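Long-range contacts in ribonucleoside-diphosphate reductase, alpha chain (Actinobacillus ureae ATCC 25976, PDB 6DQX), which probably reduces ribonucleoside diphosphates to deoxyribonucleotides, as the catalytic alpha subunit of a class Id ribonucleotide reductase: residues A[209-219]-A[245-253]; A[262-273]-A[280-288]. One frame throughout, in Å; residues are numbered along the deposited sequence.

Interaction 1: residues A[209-219]-A[245-253]. With EDO (1,2-ethanediol), chain G.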
loop_
_atom_site.group_PDB
_atom_site.type_symbol
_atom_site.label_atom_id
_atom_site.label_comp_id
_atom_site.label_asym_id
_atom_site.label_seq_id
_atom_site.Cartn_x
_atom_site.Cartn_y
_atom_site.Cartn_z
ATOM N N TYR A 209 14.948 -3.704 -3.589
ATOM C CA TYR A 209 15.985 -4.735 -3.629
ATOM C C TYR A 209 15.486 -6.008 -2.970
ATOM O O TYR A 209 14.412 -6.033 -2.349
ATOM C CB TYR A 209 17.239 -4.239 -2.905
ATOM C CG TYR A 209 17.775 -2.963 -3.474
ATOM C CD1 TYR A 209 18.290 -2.926 -4.774
ATOM C CD2 TYR A 209 17.763 -1.784 -2.726
ATOM C CE1 TYR A 209 18.779 -1.746 -5.317
ATOM C CE2 TYR A 209 18.254 -0.589 -3.256
ATOM C CZ TYR A 209 18.759 -0.579 -4.549
ATOM O OH TYR A 209 19.232 0.602 -5.075
ATOM N N TYR A 210 16.246 -7.086 -3.112
ATOM C CA TYR A 210 15.955 -8.310 -2.406
ATOM C C TYR A 210 17.179 -9.122 -2.052
ATOM O O TYR A 210 18.246 -8.973 -2.650
ATOM C CB TYR A 210 14.919 -9.213 -3.120
ATOM C CG TYR A 210 15.416 -9.964 -4.361
ATOM C CD1 TYR A 210 15.877 -9.282 -5.475
ATOM C CD2 TYR A 210 15.436 -11.341 -4.383
ATOM C CE1 TYR A 210 16.347 -9.964 -6.597
ATOM C CE2 TYR A 210 15.890 -12.038 -5.486
ATOM C CZ TYR A 210 16.328 -11.340 -6.587
ATOM O OH TYR A 210 16.782 -12.065 -7.635
ATOM N N GLY A 211 16.966 -9.965 -1.049
ATOM C CA GLY A 211 17.916 -10.930 -0.576
ATOM C C GLY A 211 17.298 -12.299 -0.509
ATOM O O GLY A 211 16.076 -12.452 -0.335
ATOM N N VAL A 212 18.152 -13.306 -0.622
ATOM C CA VAL A 212 17.745 -14.693 -0.569
ATOM C C VAL A 212 18.371 -15.381 0.636
ATOM O O VAL A 212 19.604 -15.323 0.845
ATOM C CB VAL A 212 18.099 -15.425 -1.873
ATOM C CG1 VAL A 212 17.798 -16.913 -1.734
ATOM C CG2 VAL A 212 17.298 -14.824 -3.031
ATOM N N CYS A 213 17.525 -16.005 1.434
ATOM C CA CYS A 213 17.971 -16.711 2.629
ATOM C C CYS A 213 18.310 -18.156 2.312
ATOM O O CYS A 213 17.455 -18.929 1.896
ATOM C CB CYS A 213 16.936 -16.602 3.756
ATOM S SG CYS A 213 16.196 -14.969 3.882
ATOM N N VAL A 214 19.579 -18.513 2.509
ATOM C CA VAL A 214 20.127 -19.789 2.061
ATOM C C VAL A 214 20.696 -20.559 3.236
ATOM O O VAL A 214 21.643 -20.071 3.888
ATOM C CB VAL A 214 21.285 -19.550 1.054
ATOM C CG1 VAL A 214 21.836 -20.882 0.553
ATOM C CG2 VAL A 214 20.826 -18.678 -0.093
ATOM N N GLY A 215 20.124 -21.736 3.508
ATOM C CA GLY A 215 20.504 -22.587 4.627
ATOM C C GLY A 215 21.684 -23.509 4.336
ATOM O O GLY A 215 22.017 -23.785 3.178
ATOM N N HIS A 216 22.296 -23.998 5.407
ATOM C CA HIS A 216 23.430 -24.913 5.326
ATOM C C HIS A 216 23.028 -26.233 4.643
ATOM O O HIS A 216 23.646 -26.626 3.658
ATOM C CB HIS A 216 23.975 -25.191 6.742
ATOM C CG HIS A 216 25.086 -26.201 6.783
ATOM N ND1 HIS A 216 26.371 -25.912 6.378
ATOM C CD2 HIS A 216 25.098 -27.495 7.188
ATOM C CE1 HIS A 216 27.129 -26.987 6.530
ATOM N NE2 HIS A 216 26.380 -27.960 7.018
ATOM N N ASP A 217 21.966 -26.865 5.135
ATOM C CA ASP A 217 21.530 -28.177 4.605
ATOM C C ASP A 217 21.146 -28.089 3.118
ATOM O O ASP A 217 21.473 -28.987 2.350
ATOM C CB ASP A 217 20.376 -28.762 5.433
ATOM C CG ASP A 217 20.794 -29.176 6.820
ATOM O OD1 ASP A 217 21.997 -29.414 7.053
ATOM O OD2 ASP A 217 19.905 -29.293 7.696
ATOM N N TRP A 218 20.482 -26.999 2.719
ATOM C CA TRP A 218 20.152 -26.741 1.315
ATOM C C TRP A 218 21.416 -26.705 0.451
ATOM O O TRP A 218 21.487 -27.366 -0.604
ATOM C CB TRP A 218 19.348 -25.430 1.148
ATOM C CG TRP A 218 18.734 -25.285 -0.215
ATOM C CD1 TRP A 218 17.467 -25.618 -0.564
ATOM C CD2 TRP A 218 19.362 -24.791 -1.401
ATOM N NE1 TRP A 218 17.261 -25.371 -1.894
ATOM C CE2 TRP A 218 18.412 -24.864 -2.435
ATOM C CE3 TRP A 218 20.640 -24.301 -1.695
ATOM C CZ2 TRP A 218 18.694 -24.458 -3.741
ATOM C CZ3 TRP A 218 20.926 -23.905 -2.986
ATOM C CH2 TRP A 218 19.947 -23.979 -4.000
ATOM N N LEU A 219 22.410 -25.929 0.879
ATOM C CA LEU A 219 23.677 -25.863 0.153
ATOM C C LEU A 219 24.435 -27.180 0.141
ATOM O O LEU A 219 25.062 -27.485 -0.875
ATOM C CB LEU A 219 24.599 -24.771 0.690
ATOM C CG LEU A 219 24.331 -23.361 0.222
ATOM C CD1 LEU A 219 25.178 -22.425 1.083
ATOM C CD2 LEU A 219 24.627 -23.163 -1.255
ATOM N N ILE A 245 22.759 -8.244 -7.418
ATOM C CA ILE A 245 21.871 -8.817 -6.420
ATOM C C ILE A 245 21.268 -10.109 -6.994
ATOM O O ILE A 245 21.418 -10.370 -8.210
ATOM C CB ILE A 245 20.821 -7.764 -5.983
ATOM C CG1 ILE A 245 19.765 -7.524 -7.085
ATOM C CG2 ILE A 245 21.507 -6.477 -5.565
ATOM C CD1 ILE A 245 18.458 -7.012 -6.537
ATOM N N PRO A 246 20.578 -10.927 -6.197
ATOM C CA PRO A 246 20.183 -10.666 -4.792
ATOM C C PRO A 246 21.332 -10.604 -3.797
ATOM O O PRO A 246 22.363 -11.212 -4.010
ATOM C CB PRO A 246 19.328 -11.891 -4.448
ATOM C CG PRO A 246 19.808 -12.972 -5.365
ATOM C CD PRO A 246 20.193 -12.279 -6.632
ATOM N N TYR A 247 21.085 -9.953 -2.672
ATOM C CA TYR A 247 21.894 -10.182 -1.459
ATOM C C TYR A 247 21.779 -11.639 -1.005
ATOM O O TYR A 247 20.783 -12.325 -1.269
ATOM C CB TYR A 247 21.431 -9.251 -0.306
ATOM C CG TYR A 247 21.204 -7.807 -0.708
ATOM C CD1 TYR A 247 21.991 -7.210 -1.673
ATOM C CD2 TYR A 247 20.208 -7.031 -0.100
ATOM C CE1 TYR A 247 21.813 -5.897 -2.040
ATOM C CE2 TYR A 247 20.019 -5.701 -0.471
ATOM C CZ TYR A 247 20.821 -5.153 -1.448
ATOM O OH TYR A 247 20.674 -3.831 -1.859
ATOM N N LEU A 248 22.821 -12.139 -0.343
ATOM C CA LEU A 248 22.790 -13.455 0.250
ATOM C C LEU A 248 22.720 -13.329 1.762
ATOM O O LEU A 248 23.475 -12.566 2.353
ATOM C CB LEU A 248 24.027 -14.231 -0.155
ATOM C CG LEU A 248 24.089 -14.493 -1.669
ATOM C CD1 LEU A 248 25.453 -15.049 -2.033
ATOM C CD2 LEU A 248 22.984 -15.453 -2.081
ATOM N N PHE A 249 21.799 -14.074 2.366
ATOM C CA PHE A 249 21.663 -14.137 3.829
ATOM C C PHE A 249 21.852 -15.592 4.201
ATOM O O PHE A 249 21.006 -16.457 3.905
ATOM C CB PHE A 249 20.318 -13.559 4.258
ATOM C CG PHE A 249 20.034 -13.674 5.727
ATOM C CD1 PHE A 249 20.711 -12.894 6.647
ATOM C CD2 PHE A 249 19.073 -14.548 6.192
ATOM C CE1 PHE A 249 20.429 -12.997 8.008
ATOM C CE2 PHE A 249 18.788 -14.657 7.544
ATOM C CZ PHE A 249 19.480 -13.888 8.452
ATOM N N PHE A 250 23.012 -15.902 4.785
ATOM C CA PHE A 250 23.292 -17.268 5.241
ATOM C C PHE A 250 22.681 -17.490 6.606
ATOM O O PHE A 250 23.300 -17.291 7.637
ATOM C CB PHE A 250 24.798 -17.532 5.222
ATOM C CG PHE A 250 25.379 -17.477 3.852
ATOM C CD1 PHE A 250 24.904 -18.340 2.870
ATOM C CD2 PHE A 250 26.365 -16.559 3.520
ATOM C CE1 PHE A 250 25.427 -18.292 1.585
ATOM C CE2 PHE A 250 26.885 -16.510 2.229
ATOM C CZ PHE A 250 26.415 -17.384 1.277
ATOM N N LYS A 251 21.428 -17.939 6.582
ATOM C CA LYS A 251 20.571 -17.871 7.752
ATOM C C LYS A 251 21.041 -18.753 8.891
ATOM O O LYS A 251 20.825 -18.439 10.069
ATOM C CB LYS A 251 19.110 -18.181 7.364
ATOM C CG LYS A 251 18.881 -19.530 6.686
ATOM C CD LYS A 251 17.403 -19.684 6.330
ATOM C CE LYS A 251 17.174 -20.767 5.300
ATOM N NZ LYS A 251 15.710 -21.027 5.108
ATOM N N ASP A 252 21.685 -19.867 8.575
ATOM C CA ASP A 252 22.156 -20.742 9.629
ATOM C C ASP A 252 23.420 -20.171 10.317
ATOM O O ASP A 252 23.546 -20.278 11.542
ATOM C CB ASP A 252 22.315 -22.171 9.108
ATOM C CG ASP A 252 20.957 -22.812 8.757
ATOM O OD1 ASP A 252 19.953 -22.625 9.504
ATOM O OD2 ASP A 252 20.894 -23.503 7.722
ATOM N N ASN A 253 24.273 -19.483 9.557
ATOM C CA ASN A 253 25.400 -18.744 10.142
ATOM C C ASN A 253 24.900 -17.570 10.997
ATOM O O ASN A 253 25.399 -17.360 12.119
ATOM C CB ASN A 253 26.376 -18.255 9.080
ATOM C CG ASN A 253 27.089 -19.393 8.355
ATOM O OD1 ASN A 253 27.116 -20.537 8.827
ATOM N ND2 ASN A 253 27.628 -19.093 7.165
HETATM C C1 EDO G . 14.382 -26.162 -3.608
HETATM O O1 EDO G . 14.513 -26.735 -2.306
HETATM C C2 EDO G . 13.890 -24.739 -3.388
HETATM O O2 EDO G . 13.471 -23.912 -4.488
HETATM O O HOH W 1 23.159 -20.470 6.178
HETATM O O HOH W 2 20.406 -26.002 7.470
#
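Pro246 lies over one face of the Tyr210 ring, with CB 3.8 Å from the ring centroid in a CH-pi contact. The approach is offset toward the rim, 20° from the ring normal. Pro246 follows a cis peptide bond, and its CD also meets Tyr210 OH. Ile245 CD1 packs against the CD1 and CE1 side of the same ring. Tyr210 CB points away, but CG sits between the backbone N and the carbonyl carbon (chi1 74°), which swings the ring back to both residues. Tyr247 OH lies over one face of the Tyr209 ring, 3.4 Å from Tyr209 CG, and Tyr210 O lies over one face of the Tyr247 ring. Cys213 SG sits 3.7 Å from Phe249 CD2, an oblique sulfur-aromatic contact. The Phe250 ring turns an edge to Val214 O. At the Trp218 edge, NE1 makes a weak hydrogen bond to O1 of 1,2-ethanediol.

These groups flank a parallel strand pair, in which Tyr247 and Phe249 each donate to and accept from the neighbouring backbone. The Val214 N to Phe249 O bond is 2.9 Å long and nearly straight at 168°. Past the strands, Gly215 is an N-cap. Asp252 OD2 uses its anti lone pair to accept from His216 N at 2.8 Å, and reaches Asp217 N through a water. A second water joins Val214 O to Asp252 N.

Lys251 passes Gly215 with its extended chain, and its NZ makes salt bridges with Asp186 and Glu188. Helices 216-223 and 227-243 link the two strands in a beta-alpha-beta crossover of the alpha/beta barrel. Strand 181-186 pairs with the far edge of 209-213, and strand 549-554 with that of 247-249. Helix 227-243 packs on Val212, Pro246 and Leu248, and helix 532-544 on Leu248, Phe250 and Leu219.

Interaction 2: residues A[262-273]-A[280-288]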
loop_
_atom_site.group_PDB
_atom_site.type_symbol
_atom_site.label_atom_id
_atom_site.label_comp_id
_atom_site.label_asym_id
_atom_site.label_seq_id
_atom_site.Cartn_x
_atom_site.Cartn_y
_atom_site.Cartn_z
ATOM N N TYR A 262 19.384 -14.400 22.542
ATOM C CA TYR A 262 18.422 -14.696 21.493
ATOM C C TYR A 262 18.248 -16.192 21.288
ATOM O O TYR A 262 17.156 -16.649 20.999
ATOM C CB TYR A 262 18.807 -14.012 20.186
ATOM C CG TYR A 262 18.673 -12.484 20.188
ATOM C CD1 TYR A 262 17.846 -11.808 21.096
ATOM C CD2 TYR A 262 19.333 -11.728 19.228
ATOM C CE1 TYR A 262 17.706 -10.424 21.061
ATOM C CE2 TYR A 262 19.204 -10.335 19.180
ATOM C CZ TYR A 262 18.375 -9.692 20.093
ATOM O OH TYR A 262 18.185 -8.336 20.036
ATOM N N LYS A 263 19.318 -16.954 21.477
ATOM C CA LYS A 263 19.239 -18.403 21.455
ATOM C C LYS A 263 18.383 -18.925 22.598
ATOM O O LYS A 263 17.560 -19.836 22.411
ATOM C CB LYS A 263 20.645 -19.015 21.527
ATOM C CG LYS A 263 21.459 -18.778 20.272
ATOM C CD LYS A 263 22.842 -19.380 20.403
ATOM C CE LYS A 263 23.592 -19.183 19.106
ATOM N NZ LYS A 263 24.955 -19.730 19.246
ATOM N N ASP A 264 18.579 -18.347 23.777
ATOM C CA ASP A 264 17.884 -18.756 25.006
ATOM C C ASP A 264 16.365 -18.574 24.901
ATOM O O ASP A 264 15.594 -19.284 25.573
ATOM C CB ASP A 264 18.348 -17.910 26.196
ATOM C CG ASP A 264 19.797 -18.213 26.646
ATOM O OD1 ASP A 264 20.388 -19.246 26.277
ATOM O OD2 ASP A 264 20.342 -17.367 27.384
ATOM N N LYS A 265 15.959 -17.580 24.117
ATOM C CA LYS A 265 14.566 -17.153 24.014
ATOM C C LYS A 265 13.947 -17.413 22.629
ATOM O O LYS A 265 12.848 -16.910 22.332
ATOM C CB LYS A 265 14.505 -15.675 24.429
ATOM C CG LYS A 265 14.784 -15.492 25.928
ATOM C CD LYS A 265 14.928 -14.054 26.375
ATOM C CE LYS A 265 15.123 -13.983 27.895
ATOM N NZ LYS A 265 14.927 -12.618 28.452
ATOM N N ASN A 266 14.623 -18.220 21.810
ATOM C CA ASN A 266 14.199 -18.577 20.442
ATOM C C ASN A 266 13.832 -17.387 19.608
ATOM O O ASN A 266 12.781 -17.380 18.957
ATOM C CB ASN A 266 12.984 -19.520 20.448
ATOM C CG ASN A 266 13.258 -20.826 21.093
ATOM O OD1 ASN A 266 14.405 -21.273 21.172
ATOM N ND2 ASN A 266 12.181 -21.489 21.535
ATOM N N MET A 267 14.682 -16.365 19.620
ATOM C CA MET A 267 14.410 -15.170 18.848
ATOM C C MET A 267 15.173 -15.276 17.531
ATOM O O MET A 267 16.351 -14.908 17.416
ATOM C CB MET A 267 14.747 -13.929 19.652
ATOM C CG MET A 267 13.981 -13.910 20.970
ATOM S SD MET A 267 14.142 -12.398 21.895
ATOM C CE MET A 267 12.752 -11.455 21.284
ATOM N N THR A 268 14.492 -15.837 16.550
ATOM C CA THR A 268 15.086 -16.136 15.244
ATOM C C THR A 268 15.383 -14.881 14.434
ATOM O O THR A 268 14.572 -13.958 14.413
ATOM C CB THR A 268 14.103 -16.991 14.416
ATOM O OG1 THR A 268 13.569 -18.020 15.246
ATOM C CG2 THR A 268 14.780 -17.608 13.186
ATOM N N VAL A 269 16.523 -14.874 13.732
ATOM C CA VAL A 269 16.843 -13.848 12.766
ATOM C C VAL A 269 16.365 -14.395 11.419
ATOM O O VAL A 269 16.966 -15.323 10.880
ATOM C CB VAL A 269 18.358 -13.489 12.743
ATOM C CG1 VAL A 269 18.643 -12.404 11.713
ATOM C CG2 VAL A 269 18.807 -13.004 14.127
ATOM N N HIS A 270 15.258 -13.844 10.896
ATOM C CA HIS A 270 14.680 -14.313 9.637
ATOM C C HIS A 270 15.373 -13.763 8.424
ATOM O O HIS A 270 15.347 -14.386 7.343
ATOM C CB HIS A 270 13.187 -13.914 9.535
ATOM C CG HIS A 270 12.343 -14.401 10.669
ATOM N ND1 HIS A 270 12.007 -15.725 10.827
ATOM C CD2 HIS A 270 11.733 -13.737 11.676
ATOM C CE1 HIS A 270 11.258 -15.863 11.909
ATOM N NE2 HIS A 270 11.059 -14.664 12.429
ATOM N N ALA A 271 15.911 -12.553 8.576
ATOM C CA ALA A 271 16.376 -11.726 7.475
ATOM C C ALA A 271 17.330 -10.669 8.009
ATOM O O ALA A 271 17.371 -10.396 9.215
ATOM C CB ALA A 271 15.185 -11.023 6.806
ATOM N N SER A 272 18.062 -10.050 7.107
ATOM C CA SER A 272 18.849 -8.857 7.438
ATOM C C SER A 272 18.146 -7.570 6.978
ATOM O O SER A 272 16.915 -7.560 6.715
ATOM C CB SER A 272 20.287 -9.048 6.898
ATOM O OG SER A 272 21.143 -7.973 7.274
ATOM N N ASN A 273 18.885 -6.472 6.918
ATOM C CA ASN A 273 18.339 -5.160 6.635
ATOM C C ASN A 273 18.653 -4.755 5.199
ATOM O O ASN A 273 19.120 -5.564 4.409
ATOM C CB ASN A 273 18.903 -4.131 7.600
ATOM C CG ASN A 273 20.385 -3.889 7.377
ATOM O OD1 ASN A 273 21.134 -4.845 7.259
ATOM N ND2 ASN A 273 20.800 -2.638 7.267
ATOM N N LEU A 280 19.217 -9.100 13.594
ATOM C CA LEU A 280 18.329 -8.919 14.741
ATOM C C LEU A 280 16.998 -9.637 14.463
ATOM O O LEU A 280 16.638 -9.834 13.295
ATOM C CB LEU A 280 18.057 -7.449 15.011
ATOM C CG LEU A 280 19.274 -6.598 15.362
ATOM C CD1 LEU A 280 18.895 -5.125 15.374
ATOM C CD2 LEU A 280 19.836 -7.030 16.713
ATOM N N PRO A 281 16.313 -10.063 15.529
ATOM C CA PRO A 281 15.088 -10.840 15.377
ATOM C C PRO A 281 13.888 -9.928 15.145
ATOM O O PRO A 281 13.767 -8.877 15.795
ATOM C CB PRO A 281 14.958 -11.550 16.727
ATOM C CG PRO A 281 15.620 -10.647 17.705
ATOM C CD PRO A 281 16.786 -10.077 16.927
ATOM N N SER A 282 13.026 -10.330 14.219
ATOM C CA SER A 282 11.741 -9.658 14.002
ATOM C C SER A 282 10.650 -10.708 14.188
ATOM O O SER A 282 10.913 -11.907 14.113
ATOM C CB SER A 282 11.694 -9.008 12.625
ATOM O OG SER A 282 12.057 -9.925 11.622
ATOM N N SER A 283 9.431 -10.257 14.499
ATOM C CA SER A 283 8.342 -11.197 14.809
ATOM C C SER A 283 7.010 -10.508 14.563
ATOM O O SER A 283 6.968 -9.344 14.223
ATOM C CB SER A 283 8.399 -11.590 16.283
ATOM O OG SER A 283 8.171 -10.446 17.060
ATOM N N ASN A 284 5.921 -11.230 14.804
ATOM C CA ASN A 284 4.564 -10.653 14.764
ATOM C C ASN A 284 4.393 -9.380 15.618
ATOM O O ASN A 284 3.648 -8.474 15.220
ATOM C CB ASN A 284 3.522 -11.713 15.216
ATOM C CG ASN A 284 3.316 -12.825 14.201
ATOM O OD1 ASN A 284 3.391 -14.019 14.539
ATOM N ND2 ASN A 284 3.053 -12.454 12.952
ATOM N N ASP A 285 5.112 -9.283 16.741
ATOM C CA ASP A 285 4.997 -8.158 17.663
ATOM C C ASP A 285 6.163 -7.142 17.679
ATOM O O ASP A 285 6.014 -6.084 18.273
ATOM C CB ASP A 285 4.737 -8.659 19.105
ATOM C CG ASP A 285 5.827 -9.604 19.623
ATOM O OD1 ASP A 285 5.722 -10.826 19.356
ATOM O OD2 ASP A 285 6.777 -9.157 20.312
ATOM N N GLU A 286 7.289 -7.460 17.020
ATOM C CA GLU A 286 8.479 -6.618 17.040
ATOM C C GLU A 286 9.109 -6.455 15.652
ATOM O O GLU A 286 9.313 -7.423 14.961
ATOM C CB GLU A 286 9.506 -7.217 17.991
ATOM C CG GLU A 286 9.177 -6.979 19.461
ATOM C CD GLU A 286 10.277 -7.460 20.403
ATOM O OE1 GLU A 286 10.887 -8.519 20.166
ATOM O OE2 GLU A 286 10.526 -6.788 21.416
ATOM N N SER A 287 9.433 -5.224 15.297
ATOM C CA SER A 287 10.196 -4.915 14.067
ATOM C C SER A 287 11.563 -4.391 14.547
ATOM O O SER A 287 11.628 -3.469 15.365
ATOM C CB SER A 287 9.486 -3.862 13.248
ATOM O OG SER A 287 8.272 -4.413 12.772
ATOM N N PHE A 288 12.649 -4.992 14.075
ATOM C CA PHE A 288 13.967 -4.538 14.545
ATOM C C PHE A 288 14.291 -3.145 14.064
ATOM O O PHE A 288 13.931 -2.756 12.946
ATOM C CB PHE A 288 15.081 -5.554 14.256
ATOM C CG PHE A 288 15.419 -5.765 12.793
ATOM C CD1 PHE A 288 16.092 -4.808 12.057
ATOM C CD2 PHE A 288 15.131 -6.979 12.185
ATOM C CE1 PHE A 288 16.446 -5.055 10.715
ATOM C CE2 PHE A 288 15.478 -7.222 10.857
ATOM C CZ PHE A 288 16.122 -6.263 10.136
HETATM O O HOH W 3 12.138 -13.634 15.660
HETATM O O HOH W 4 14.704 -10.992 11.619
HETATM O O HOH W 5 18.421 -8.607 10.920
#
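Tyr262 has CG anti to its carbonyl carbon (chi1 -69°), which brings its ring across Pro281. A similar first torsion in His270 (-56°) brings the imidazole edge to Ser282. In this part of the barrel domain, the last turn of helix 260-264 and the loop after it pack on the loop that leads into strand 288-296. Pro281 CG stands over the centre of the Tyr262 ring, 3.8 Å from the centroid, a CH-pi contact. Leu280 CD2 lies at the edge of that ring, and Met267 CB packs on Pro281 CB. Tyr262 OH is hydrogen-bonded to Thr409.

Water carries much of the polar contact. One water donates to both Thr268 O and Ser282 O. Another accepts from His270 N and donates to Leu280 O, and is also hydrogen-bonded to Ser282 OG. A third accepts from Leu280 N and lies 2.7 Å from Ala271 O. The Phe288 ring turns an edge to Ser272 O and Asn273 CB. Farther along, Ser283 forms an ST turn, its OG accepting from Asp285 N at 3.3 Å. In the plane of the His270 ring, Ser282 O lies 3.2 Å from CD2.

Overall arrangement
The two interactions come in series along the chain, and their centres are about 16 Å apart. Interaction 1 joins two neighbouring parallel strands of the mixed sheet. Helix 251-256 begins in its second segment and is followed by helix 260-264, which leads into interaction 2. The loops of interaction 2 then return the chain to the sheet at strand 288-296. The two contacts touch directly. Phe249 CE2 is 3.5 Å from His270 O, Phe249 CZ packs on Val269 CG1, and Cys213 SG also approaches His270 O. Tyr184 of strand 181-186 touches residues of both. The loop in 262-273 thus packs on the sheet face that carries Cys213 and Phe249.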